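Local coordinates for hypothetical protein (Leishmania major, PDB 3LJN) that is of unknown function but is built from ankyrin repeats, a fold that commonly serves as a scaffold for protein-protein recognition, at residues Q210-H216 against D241-P247. Residues are numbered along the deposited sequence; the frame is centred on the assembly and turned at random.
Sequences QGNSHLH and DNEHTVP
Q210 O accepts the backbone N-H of N242 (N to O 3.2 Å), the one hydrogen bond that joins 210-216 to 241-247 directly. Its N-H...O angle of 159° is nearly straight, although the donor stands above the carbonyl plane of Q210 and not within it. One residue on, the two backbones have their closest CA pair, CA of G211 and CA of D241, 4.3 Å apart, and a CA-H...O contact runs from D241 CA to G211 O. G211 has a positive phi at this close approach.

The type I turn D241-H244 is braced from within. D241 CG sits between its own backbone N and carbonyl carbon (chi1 77°), which turns OD1 back over the turn to accept T245 N at 2.8 Å, the donor lying above the carboxylate plane. The backbone bond from D241 N to T245 O closes the same loop.

The imidazole of H216 bridges the two loops further along. The ring lies between D241 CB over one face and P247 CG over the other. The P247 CG approach is a CH-pi contact, 4.0 Å from the ring centroid and 23° off the ring normal. NE2 of H216 is bonded to M239 O, which would hold the ring's rotation. Beside it, L215 CD2 packs on P247 CB at 3.6 Å, the two side chains crossing at about a right angle.

S213 OG accepts H216 N at 2.9 Å, capping helix 216-219, while P247 opens helix 247-253 with V246 at its N-cap. Judged from sequence, S213-H216 probably stands where ankyrin repeats carry their TPLH motif, and V246-P247 takes the corresponding T-P place; the two loops then stack one on the next, as in ankyrin arrays.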
ATOM      1  N   GLN A 210      -4.020   8.475 -12.025  1.00 54.57           N
ATOM      2  CA  GLN A 210      -3.463   9.508 -12.918  1.00 54.06           C
ATOM      3  C   GLN A 210      -2.032   9.197 -13.399  1.00 53.19           C
ATOM      4  O   GLN A 210      -1.306  10.094 -13.836  1.00 52.65           O
ATOM      5  CB  GLN A 210      -3.463  10.888 -12.234  1.00 53.70           C
ATOM      6  CG  GLN A 210      -4.789  11.297 -11.560  1.00 54.73           C
ATOM      7  CD  GLN A 210      -4.821  10.972 -10.063  1.00 54.79           C
ATOM      8  OE1 GLN A 210      -3.793  11.103  -9.359  1.00 53.93           O
ATOM      9  NE2 GLN A 210      -5.997  10.549  -9.565  1.00 56.02           N
ATOM     10  N   GLY A 211      -1.618   7.936 -13.316  1.00 53.22           N
ATOM     11  CA  GLY A 211      -0.285   7.541 -13.761  1.00 52.72           C
ATOM     12  C   GLY A 211       0.876   7.946 -12.863  1.00 51.89           C
ATOM     13  O   GLY A 211       2.032   7.793 -13.259  1.00 51.67           O
ATOM     14  N   ASN A 212       0.594   8.443 -11.657  1.00 51.67           N
ATOM     15  CA  ASN A 212       1.655   8.797 -10.702  1.00 51.17           C
ATOM     16  C   ASN A 212       2.301   7.565 -10.116  1.00 51.23           C
ATOM     17  O   ASN A 212       1.618   6.661  -9.651  1.00 51.57           O
ATOM     18  CB  ASN A 212       1.128   9.633  -9.523  1.00 51.22           C
ATOM     19  CG  ASN A 212       0.872  11.094  -9.880  1.00 51.12           C
ATOM     20  OD1 ASN A 212       1.664  11.744 -10.567  1.00 50.76           O
ATOM     21  ND2 ASN A 212      -0.236  11.620  -9.385  1.00 51.58           N
ATOM     22  N   SER A 213       3.623   7.557 -10.121  1.00 51.03           N
ATOM     23  CA  SER A 213       4.414   6.520  -9.490  1.00 51.21           C
ATOM     24  C   SER A 213       4.607   6.900  -8.042  1.00 51.24           C
ATOM     25  O   SER A 213       4.126   7.930  -7.603  1.00 51.15           O
ATOM     26  CB  SER A 213       5.781   6.426 -10.158  1.00 51.34           C
ATOM     27  OG  SER A 213       6.584   7.540  -9.812  1.00 51.24           O
ATOM     28  N   HIS A 214       5.332   6.077  -7.302  1.00 51.52           N
ATOM     29  CA  HIS A 214       5.699   6.423  -5.938  1.00 51.82           C
ATOM     30  C   HIS A 214       6.687   7.586  -5.945  1.00 51.86           C
ATOM     31  O   HIS A 214       6.636   8.455  -5.093  1.00 52.08           O
ATOM     32  CB  HIS A 214       6.314   5.219  -5.229  1.00 52.29           C
ATOM     33  CG  HIS A 214       5.384   4.051  -5.089  1.00 52.37           C
ATOM     34  ND1 HIS A 214       5.163   3.149  -6.108  1.00 52.28           N
ATOM     35  CD2 HIS A 214       4.637   3.625  -4.042  1.00 52.71           C
ATOM     36  CE1 HIS A 214       4.317   2.220  -5.694  1.00 52.52           C
ATOM     37  NE2 HIS A 214       3.981   2.487  -4.443  1.00 52.77           N
ATOM     38  N   LEU A 215       7.576   7.597  -6.926  1.00 51.85           N
ATOM     39  CA  LEU A 215       8.543   8.682  -7.104  1.00 52.04           C
ATOM     40  C   LEU A 215       7.877  10.007  -7.464  1.00 51.58           C
ATOM     41  O   LEU A 215       8.300  11.059  -7.004  1.00 51.80           O
ATOM     42  CB  LEU A 215       9.528   8.315  -8.215  1.00 52.32           C
ATOM     43  CG  LEU A 215      10.790   9.160  -8.347  1.00 52.92           C
ATOM     44  CD1 LEU A 215      11.606   9.099  -7.058  1.00 53.76           C
ATOM     45  CD2 LEU A 215      11.594   8.656  -9.524  1.00 53.40           C
ATOM     46  N   HIS A 216       6.854   9.954  -8.306  1.00 51.09           N
ATOM     47  CA  HIS A 216       6.040  11.128  -8.566  1.00 50.78           C
ATOM     48  C   HIS A 216       5.444  11.685  -7.266  1.00 50.99           C
ATOM     49  O   HIS A 216       5.592  12.861  -6.984  1.00 51.09           O
ATOM     50  CB  HIS A 216       4.953  10.808  -9.576  1.00 50.55           C
ATOM     51  CG  HIS A 216       5.455  10.672 -10.978  1.00 50.54           C
ATOM     52  ND1 HIS A 216       5.932  11.744 -11.691  1.00 50.47           N
ATOM     53  CD2 HIS A 216       5.527   9.606 -11.811  1.00 50.76           C
ATOM     54  CE1 HIS A 216       6.288  11.344 -12.896  1.00 50.69           C
ATOM     55  NE2 HIS A 216       6.053  10.049 -12.993  1.00 50.91           N
ATOM     56  N   ASP A 241       3.655  10.267 -16.218  1.00 72.28           N
ATOM     57  CA  ASP A 241       2.284  10.303 -15.732  1.00 78.59           C
ATOM     58  C   ASP A 241       1.332  10.506 -16.919  1.00 84.53           C
ATOM     59  O   ASP A 241       1.763  10.467 -18.074  1.00 83.12           O
ATOM     60  CB  ASP A 241       2.110  11.379 -14.648  1.00 79.27           C
ATOM     61  CG  ASP A 241       2.037  12.797 -15.207  1.00 81.02           C
ATOM     62  OD1 ASP A 241       2.187  12.999 -16.431  1.00 80.74           O
ATOM     63  OD2 ASP A 241       1.810  13.731 -14.412  1.00 83.72           O
ATOM     64  N   ASN A 242       0.050  10.718 -16.644  1.00 59.88           N
ATOM     65  CA  ASN A 242      -0.922  10.928 -17.716  1.00 62.17           C
ATOM     66  C   ASN A 242      -0.669  12.202 -18.536  1.00 60.02           C
ATOM     67  O   ASN A 242      -0.960  12.211 -19.732  1.00 61.64           O
ATOM     68  CB  ASN A 242      -2.353  10.895 -17.176  1.00 65.23           C
ATOM     69  CG  ASN A 242      -2.871   9.468 -16.963  1.00 69.16           C
ATOM     70  OD1 ASN A 242      -2.106   8.547 -16.666  1.00 69.08           O
ATOM     71  ND2 ASN A 242      -4.178   9.286 -17.118  1.00 73.06           N
ATOM     72  N   GLU A 243      -0.107  13.245 -17.912  1.00 56.80           N
ATOM     73  CA  GLU A 243       0.270  14.496 -18.615  1.00 54.87           C
ATOM     74  C   GLU A 243       1.661  14.473 -19.250  1.00 52.73           C
ATOM     75  O   GLU A 243       2.252  15.515 -19.455  1.00 50.68           O
ATOM     76  CB  GLU A 243       0.293  15.684 -17.650  1.00 52.77           C
ATOM     77  CG  GLU A 243      -0.945  15.918 -16.798  1.00 54.58           C
ATOM     78  CD  GLU A 243      -0.633  16.841 -15.610  1.00 52.41           C
ATOM     79  OE1 GLU A 243       0.577  17.018 -15.297  1.00 49.70           O
ATOM     80  OE2 GLU A 243      -1.585  17.378 -14.993  1.00 53.74           O
ATOM     81  N   HIS A 244       2.208  13.304 -19.529  1.00 53.51           N
ATOM     82  CA  HIS A 244       3.566  13.203 -20.082  1.00 51.89           C
ATOM     83  C   HIS A 244       4.685  13.716 -19.170  1.00 48.82           C
ATOM     84  O   HIS A 244       5.763  14.036 -19.651  1.00 47.41           O
ATOM     85  CB  HIS A 244       3.639  13.873 -21.463  1.00 52.24           C
ATOM     86  CG  HIS A 244       2.728  13.243 -22.468  1.00 55.69           C
ATOM     87  ND1 HIS A 244       3.194  12.604 -23.599  1.00 57.23           N
ATOM     88  CD2 HIS A 244       1.381  13.108 -22.487  1.00 58.35           C
ATOM     89  CE1 HIS A 244       2.171  12.121 -24.282  1.00 60.67           C
ATOM     90  NE2 HIS A 244       1.059  12.413 -23.628  1.00 61.45           N
ATOM     91  N   THR A 245       4.456  13.744 -17.861  1.00 48.20           N
ATOM     92  CA  THR A 245       5.467  14.232 -16.918  1.00 45.77           C
ATOM     93  C   THR A 245       6.355  13.137 -16.309  1.00 45.97           C
ATOM     94  O   THR A 245       5.870  12.150 -15.806  1.00 47.82           O
ATOM     95  CB  THR A 245       4.820  15.062 -15.786  1.00 45.10           C
ATOM     96  OG1 THR A 245       4.864  16.451 -16.145  1.00 43.75           O
ATOM     97  CG2 THR A 245       5.564  14.849 -14.450  1.00 44.10           C
ATOM     98  N   VAL A 246       7.660  13.378 -16.329  1.00 44.40           N
ATOM     99  CA  VAL A 246       8.679  12.441 -15.882  1.00 44.82           C
ATOM    100  C   VAL A 246       9.342  12.977 -14.621  1.00 43.37           C
ATOM    101  O   VAL A 246       9.644  14.160 -14.559  1.00 41.60           O
ATOM    102  CB  VAL A 246       9.745  12.280 -16.983  1.00 44.77           C
ATOM    103  CG1 VAL A 246      11.112  11.962 -16.394  1.00 44.46           C
ATOM    104  CG2 VAL A 246       9.311  11.210 -17.974  1.00 47.19           C
ATOM    105  N   PRO A 247       9.594  12.115 -13.614  1.00 44.50           N
ATOM    106  CA  PRO A 247      10.130  12.585 -12.324  1.00 43.67           C
ATOM    107  C   PRO A 247      11.223  13.670 -12.429  1.00 41.72           C
ATOM    108  O   PRO A 247      11.229  14.616 -11.641  1.00 40.69           O
ATOM    109  CB  PRO A 247      10.684  11.312 -11.705  1.00 45.69           C
ATOM    110  CG  PRO A 247       9.838  10.251 -12.260  1.00 47.81           C
ATOM    111  CD  PRO A 247       9.494  10.646 -13.647  1.00 47.06           C
TER